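Cysteine hydrolase (PDB 3IRV) is an isochorismatase-family cysteine hydrolase homologue that probably acts as a hydrolase, its substrate not established. Local coordinates at residues 123-128 against 161-166; 152-157 against 194-199. All blocks are in the same frame, centred on the assembly; numbering follows the deposited sequence.

Contact 1 (123-128 against 161-166); sequences SGFHNT and VHREYK. With PO4 (phosphate ion), chain C.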
loop_
_atom_site.group_PDB
_atom_site.type_symbol
_atom_site.label_atom_id
_atom_site.label_comp_id
_atom_site.label_asym_id
_atom_site.label_seq_id
_atom_site.Cartn_x
_atom_site.Cartn_y
_atom_site.Cartn_z
ATOM N N SER A 123 -4.468 3.551 -6.564
ATOM C CA SER A 123 -4.986 4.299 -5.425
ATOM C C SER A 123 -6.279 5.004 -5.774
ATOM O O SER A 123 -6.330 5.743 -6.772
ATOM C CB SER A 123 -3.995 5.381 -5.041
ATOM O OG SER A 123 -4.513 6.166 -3.990
ATOM N N GLY A 124 -7.293 4.857 -4.916
ATOM C CA GLY A 124 -8.517 5.658 -5.102
ATOM C C GLY A 124 -8.361 7.111 -4.703
ATOM O O GLY A 124 -9.229 7.938 -5.038
ATOM N N PHE A 125 -7.277 7.419 -3.971
ATOM C CA PHE A 125 -7.028 8.778 -3.433
ATOM C C PHE A 125 -5.997 9.590 -4.204
ATOM O O PHE A 125 -6.163 10.803 -4.359
ATOM C CB PHE A 125 -6.536 8.713 -1.986
ATOM C CG PHE A 125 -7.640 8.540 -0.993
ATOM C CD1 PHE A 125 -8.427 9.620 -0.608
ATOM C CD2 PHE A 125 -7.926 7.274 -0.471
ATOM C CE1 PHE A 125 -9.469 9.456 0.312
ATOM C CE2 PHE A 125 -8.975 7.087 0.430
ATOM C CZ PHE A 125 -9.743 8.177 0.848
ATOM N N HIS A 126 -4.910 8.957 -4.635
ATOM C CA HIS A 126 -3.802 9.734 -5.204
ATOM C C HIS A 126 -4.173 10.389 -6.540
ATOM O O HIS A 126 -4.488 9.696 -7.516
ATOM C CB HIS A 126 -2.537 8.892 -5.373
ATOM C CG HIS A 126 -1.339 9.710 -5.759
ATOM N ND1 HIS A 126 -0.660 10.488 -4.852
ATOM C CD2 HIS A 126 -0.729 9.907 -6.955
ATOM C CE1 HIS A 126 0.336 11.114 -5.465
ATOM N NE2 HIS A 126 0.305 10.794 -6.744
ATOM N N ASN A 127 -4.203 11.729 -6.526
ATOM C CA ASN A 127 -4.476 12.539 -7.723
ATOM C C ASN A 127 -5.893 12.322 -8.242
ATOM O O ASN A 127 -6.119 12.409 -9.452
ATOM C CB ASN A 127 -3.500 12.235 -8.878
ATOM C CG ASN A 127 -2.100 12.705 -8.604
ATOM O OD1 ASN A 127 -1.868 13.455 -7.673
ATOM N ND2 ASN A 127 -1.147 12.252 -9.433
ATOM N N THR A 128 -6.836 11.997 -7.351
ATOM C CA THR A 128 -8.216 11.805 -7.794
ATOM C C THR A 128 -9.149 12.762 -7.106
ATOM O O THR A 128 -8.780 13.421 -6.126
ATOM C CB THR A 128 -8.785 10.414 -7.444
ATOM O OG1 THR A 128 -9.074 10.340 -6.033
ATOM C CG2 THR A 128 -7.853 9.313 -7.865
ATOM N N VAL A 161 -6.056 5.757 5.350
ATOM C CA VAL A 161 -5.613 5.894 6.751
ATOM C C VAL A 161 -4.539 6.984 6.903
ATOM O O VAL A 161 -4.536 7.730 7.900
ATOM C CB VAL A 161 -5.195 4.518 7.391
ATOM C CG1 VAL A 161 -3.887 3.985 6.797
ATOM C CG2 VAL A 161 -5.096 4.670 8.914
ATOM N N HIS A 162 -3.679 7.157 5.887
ATOM C CA HIS A 162 -2.627 8.206 5.930
ATOM C C HIS A 162 -3.223 9.629 5.870
ATOM O O HIS A 162 -2.565 10.611 6.235
ATOM C CB HIS A 162 -1.615 7.990 4.805
ATOM C CG HIS A 162 -0.578 6.961 5.123
ATOM N ND1 HIS A 162 -0.825 5.606 5.053
ATOM C CD2 HIS A 162 0.692 7.093 5.595
ATOM C CE1 HIS A 162 0.271 4.942 5.404
ATOM N NE2 HIS A 162 1.204 5.821 5.742
ATOM N N ARG A 163 -4.461 9.730 5.390
ATOM C CA ARG A 163 -5.217 11.000 5.396
ATOM C C ARG A 163 -6.125 11.111 6.636
ATOM O O ARG A 163 -6.957 12.035 6.723
ATOM C CB ARG A 163 -6.068 11.061 4.140
ATOM C CG ARG A 163 -5.252 11.378 2.905
ATOM C CD ARG A 163 -6.025 11.005 1.672
ATOM N NE ARG A 163 -5.374 11.505 0.447
ATOM C CZ ARG A 163 -4.317 10.910 -0.110
ATOM N NH1 ARG A 163 -3.761 9.831 0.472
ATOM N NH2 ARG A 163 -3.796 11.404 -1.229
ATOM N N GLU A 164 -5.959 10.148 7.570
ATOM C CA GLU A 164 -6.647 10.109 8.869
ATOM C C GLU A 164 -8.106 9.592 8.775
ATOM O O GLU A 164 -8.887 9.728 9.720
ATOM C CB GLU A 164 -6.545 11.445 9.641
ATOM C CG GLU A 164 -5.104 11.789 10.097
ATOM C CD GLU A 164 -4.481 10.721 11.009
ATOM O OE1 GLU A 164 -5.167 10.246 11.933
ATOM O OE2 GLU A 164 -3.301 10.348 10.811
ATOM N N TYR A 165 -8.461 8.986 7.631
ATOM C CA TYR A 165 -9.785 8.378 7.539
ATOM C C TYR A 165 -9.817 7.127 8.407
ATOM O O TYR A 165 -8.808 6.425 8.549
ATOM C CB TYR A 165 -10.124 7.997 6.093
ATOM C CG TYR A 165 -10.422 9.188 5.204
ATOM C CD1 TYR A 165 -11.690 9.776 5.203
ATOM C CD2 TYR A 165 -9.441 9.733 4.387
ATOM C CE1 TYR A 165 -11.989 10.892 4.403
ATOM C CE2 TYR A 165 -9.733 10.818 3.560
ATOM C CZ TYR A 165 -10.999 11.395 3.588
ATOM O OH TYR A 165 -11.286 12.469 2.776
ATOM N N LYS A 166 -10.997 6.890 8.986
ATOM C CA LYS A 166 -11.304 5.665 9.688
ATOM C C LYS A 166 -11.778 4.660 8.636
ATOM O O LYS A 166 -12.866 4.821 8.037
ATOM C CB LYS A 166 -12.382 5.965 10.739
ATOM C CG LYS A 166 -11.960 7.097 11.695
ATOM C CD LYS A 166 -13.081 7.533 12.644
ATOM C CE LYS A 166 -12.545 8.553 13.638
ATOM N NZ LYS A 166 -13.618 9.389 14.248
HETATM P P PO4 C . -0.410 9.618 -1.329
HETATM O O1 PO4 C . -1.366 10.293 -2.292
HETATM O O2 PO4 C . -1.227 8.841 -0.311
HETATM O O3 PO4 C . 0.485 8.669 -2.105
HETATM O O4 PO4 C . 0.470 10.613 -0.598
HETATM O O HOH W 1 -3.610 13.120 -3.987
#

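Contact 2 (152-157 against 194-199); sequences CCETTI and RISLTT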
loop_
_atom_site.group_PDB
_atom_site.type_symbol
_atom_site.label_atom_id
_atom_site.label_comp_id
_atom_site.label_asym_id
_atom_site.label_seq_id
_atom_site.Cartn_x
_atom_site.Cartn_y
_atom_site.Cartn_z
ATOM N N CYS A 152 -5.641 -2.406 -5.715
ATOM C CA CYS A 152 -6.420 -1.162 -5.639
ATOM C C CYS A 152 -7.175 -0.992 -4.321
ATOM O O CYS A 152 -7.252 0.127 -3.798
ATOM C CB CYS A 152 -7.412 -1.080 -6.775
ATOM S SG CYS A 152 -6.537 -1.024 -8.361
ATOM N N CYS A 153 -7.744 -2.074 -3.767
ATOM C CA CYS A 153 -8.464 -1.932 -2.494
ATOM C C CYS A 153 -7.476 -1.539 -1.383
ATOM O O CYS A 153 -7.669 -0.508 -0.705
ATOM C CB CYS A 153 -9.219 -3.221 -2.139
ATOM S SG CYS A 153 -10.367 -3.623 -3.459
ATOM N N GLU A 154 -6.393 -2.312 -1.234
ATOM C CA GLU A 154 -5.411 -1.997 -0.178
ATOM C C GLU A 154 -4.729 -0.640 -0.367
ATOM O O GLU A 154 -4.465 0.051 0.608
ATOM C CB GLU A 154 -4.362 -3.095 -0.042
ATOM C CG GLU A 154 -4.448 -3.816 1.250
ATOM C CD GLU A 154 -3.156 -4.493 1.600
ATOM O OE1 GLU A 154 -3.078 -5.717 1.503
ATOM O OE2 GLU A 154 -2.196 -3.798 1.926
ATOM N N THR A 155 -4.420 -0.250 -1.603
ATOM C CA THR A 155 -3.791 1.077 -1.785
ATOM C C THR A 155 -4.762 2.181 -1.369
ATOM O O THR A 155 -4.360 3.140 -0.711
ATOM C CB THR A 155 -3.262 1.303 -3.211
ATOM O OG1 THR A 155 -2.444 0.181 -3.570
ATOM C CG2 THR A 155 -2.417 2.570 -3.270
ATOM N N THR A 156 -6.037 2.037 -1.736
ATOM C CA THR A 156 -7.059 2.960 -1.258
ATOM C C THR A 156 -7.148 2.997 0.291
ATOM O O THR A 156 -7.215 4.068 0.894
ATOM C CB THR A 156 -8.406 2.614 -1.909
ATOM O OG1 THR A 156 -8.222 2.620 -3.345
ATOM C CG2 THR A 156 -9.515 3.615 -1.483
ATOM N N ILE A 157 -7.144 1.822 0.914
ATOM C CA ILE A 157 -7.093 1.720 2.373
ATOM C C ILE A 157 -5.851 2.387 2.996
ATOM O O ILE A 157 -5.995 3.216 3.902
ATOM C CB ILE A 157 -7.183 0.243 2.788
ATOM C CG1 ILE A 157 -8.554 -0.316 2.387
ATOM C CG2 ILE A 157 -6.940 0.064 4.298
ATOM C CD1 ILE A 157 -8.667 -1.874 2.516
ATOM N N ARG A 194 -5.744 -13.747 2.907
ATOM C CA ARG A 194 -5.366 -13.994 4.301
ATOM C C ARG A 194 -4.356 -12.945 4.767
ATOM O O ARG A 194 -4.516 -12.319 5.822
ATOM C CB ARG A 194 -4.750 -15.403 4.408
ATOM C CG ARG A 194 -4.139 -15.757 5.751
ATOM C CD ARG A 194 -3.886 -17.262 5.844
ATOM N NE ARG A 194 -2.946 -17.748 4.841
ATOM C CZ ARG A 194 -1.629 -17.874 5.027
ATOM N NH1 ARG A 194 -1.062 -17.565 6.201
ATOM N NH2 ARG A 194 -0.874 -18.341 4.039
ATOM N N ILE A 195 -3.308 -12.752 3.977
ATOM C CA ILE A 195 -2.259 -11.807 4.355
ATOM C C ILE A 195 -2.769 -10.365 4.333
ATOM O O ILE A 195 -2.480 -9.605 5.250
ATOM C CB ILE A 195 -0.986 -11.973 3.468
ATOM C CG1 ILE A 195 -0.078 -13.089 4.009
ATOM C CG2 ILE A 195 -0.085 -10.730 3.589
ATOM C CD1 ILE A 195 -0.651 -14.443 4.111
ATOM N N SER A 196 -3.557 -10.010 3.323
ATOM C CA SER A 196 -4.071 -8.647 3.210
ATOM C C SER A 196 -5.001 -8.282 4.372
ATOM O O SER A 196 -4.846 -7.228 5.002
ATOM C CB SER A 196 -4.821 -8.468 1.891
ATOM O OG SER A 196 -5.315 -7.148 1.787
ATOM N N LEU A 197 -5.967 -9.149 4.664
ATOM C CA LEU A 197 -6.937 -8.826 5.716
ATOM C C LEU A 197 -6.259 -8.736 7.089
ATOM O O LEU A 197 -6.590 -7.866 7.922
ATOM C CB LEU A 197 -8.069 -9.855 5.723
ATOM C CG LEU A 197 -8.933 -9.861 4.465
ATOM C CD1 LEU A 197 -9.987 -10.950 4.652
ATOM C CD2 LEU A 197 -9.630 -8.509 4.254
ATOM N N THR A 198 -5.297 -9.637 7.315
ATOM C CA THR A 198 -4.545 -9.645 8.581
ATOM C C THR A 198 -3.743 -8.323 8.701
ATOM O O THR A 198 -3.759 -7.637 9.746
ATOM C CB THR A 198 -3.625 -10.886 8.635
ATOM O OG1 THR A 198 -4.446 -12.074 8.663
ATOM C CG2 THR A 198 -2.752 -10.862 9.915
ATOM N N THR A 199 -3.078 -7.951 7.614
ATOM C CA THR A 199 -2.314 -6.703 7.581
ATOM C C THR A 199 -3.207 -5.490 7.820
ATOM O O THR A 199 -2.904 -4.607 8.631
ATOM C CB THR A 199 -1.598 -6.572 6.231
ATOM O OG1 THR A 199 -0.658 -7.646 6.116
ATOM C CG2 THR A 199 -0.833 -5.235 6.115
#

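Contact 1 (123-128 against 161-166)
R163 lays its arm against F125: CD of R163 lies 3.6 Å from CD1 of F125, and F125 CB sits over the centre of the guanidinium, 3.6 Å from R163 CZ. The two side chains run past each other in opposite directions, with ring and guanidinium planes 27° apart. With one face thus covered by carbon, R163 uses its edge for an anion: NH1 donates to phosphate O2 at 2.8 Å, and NH2 to phosphate O1 at 2.9 Å. This fork fixes the rotation of the guanidinium, and D159 O gives NH1 a second acceptor. H126 approaches from the loop; chi1 (-171°) swings its ring toward the ion and the ring turn then presents ND1, 2.7 Å from phosphate O1, within the imidazole plane and nearly straight at 165°. The ion, probably from the crystallisation liquor, also binds H126 and R163 of the second subunit, so it bridges the dimer. In the isochorismatase-type alpha/beta fold this joins the loop following strand 115-119 to the C-terminal end of helix 149-162, which closes in a Schellman motif with E164 at C-prime. Farther along the F125 ring, CE1 approaches Y165 CE2 to 3.5 Å; the rings meet obliquely, while Y165 OH is held by D131. S123 OG, itself bonded to D159, accepts from F125 N and, at 2.9 Å, from H126 N, forming an ST turn and an ST motif.

Contact 2 (152-157 against 194-199)
E154 reaches from helix 149-162 to S196 on helix 189-204, a polar link between two helices of the isochorismatase-type alpha/beta fold, buried where E154 CA and S196 CA lie 7.6 Å apart. The E154 CB is directed at the opposing helix. The first torsion (chi1 -113°) lies well off a staggered position, and beyond CG the chain runs extended, carrying the carboxylate across the gap. CG already lies 3.5 Å from S196 OG, and CD follows at 3.4 Å from the same oxygen. OE1 completes the approach: it accepts a hydrogen bond from S196 OG at 2.7 Å, met on its anti side and 22° out of the carboxylate plane. S196 is modelled in two conformers, so this bond describes the one with OG anti to the backbone N and need not hold in the other. The second oxygen, OE2, turns to R158 in a salt bridge, so the two carboxylate oxygens have separate partners, which probably stabilises the charged form. F204, also on helix 189-204, packs against the E154 side chain. Beyond the hydroxyl, E154 OE1 approaches the S196 CB to 3.3 Å.

In the fold
The two contacts lie with their centres about 14 Å apart and share helix 149-162: contact 2 uses its middle turns, contact 1 its C-terminal end. Along the chain the segments alternate, 123-128, 152-157, 161-166, then 194-199, so the helix is met by a loop that precedes it in sequence and by a helix that follows it. The sites touch directly: G124 N lies 2.9 Å from T156 OG1, a probable hydrogen bond, and F125 CE2 packs 3.5 Å from T156 O. Both also reach the second subunit: T155 bonds R158 of the second subunit and H162 bonds S123 of the second subunit, placing helix 149-162 at the dimer interface.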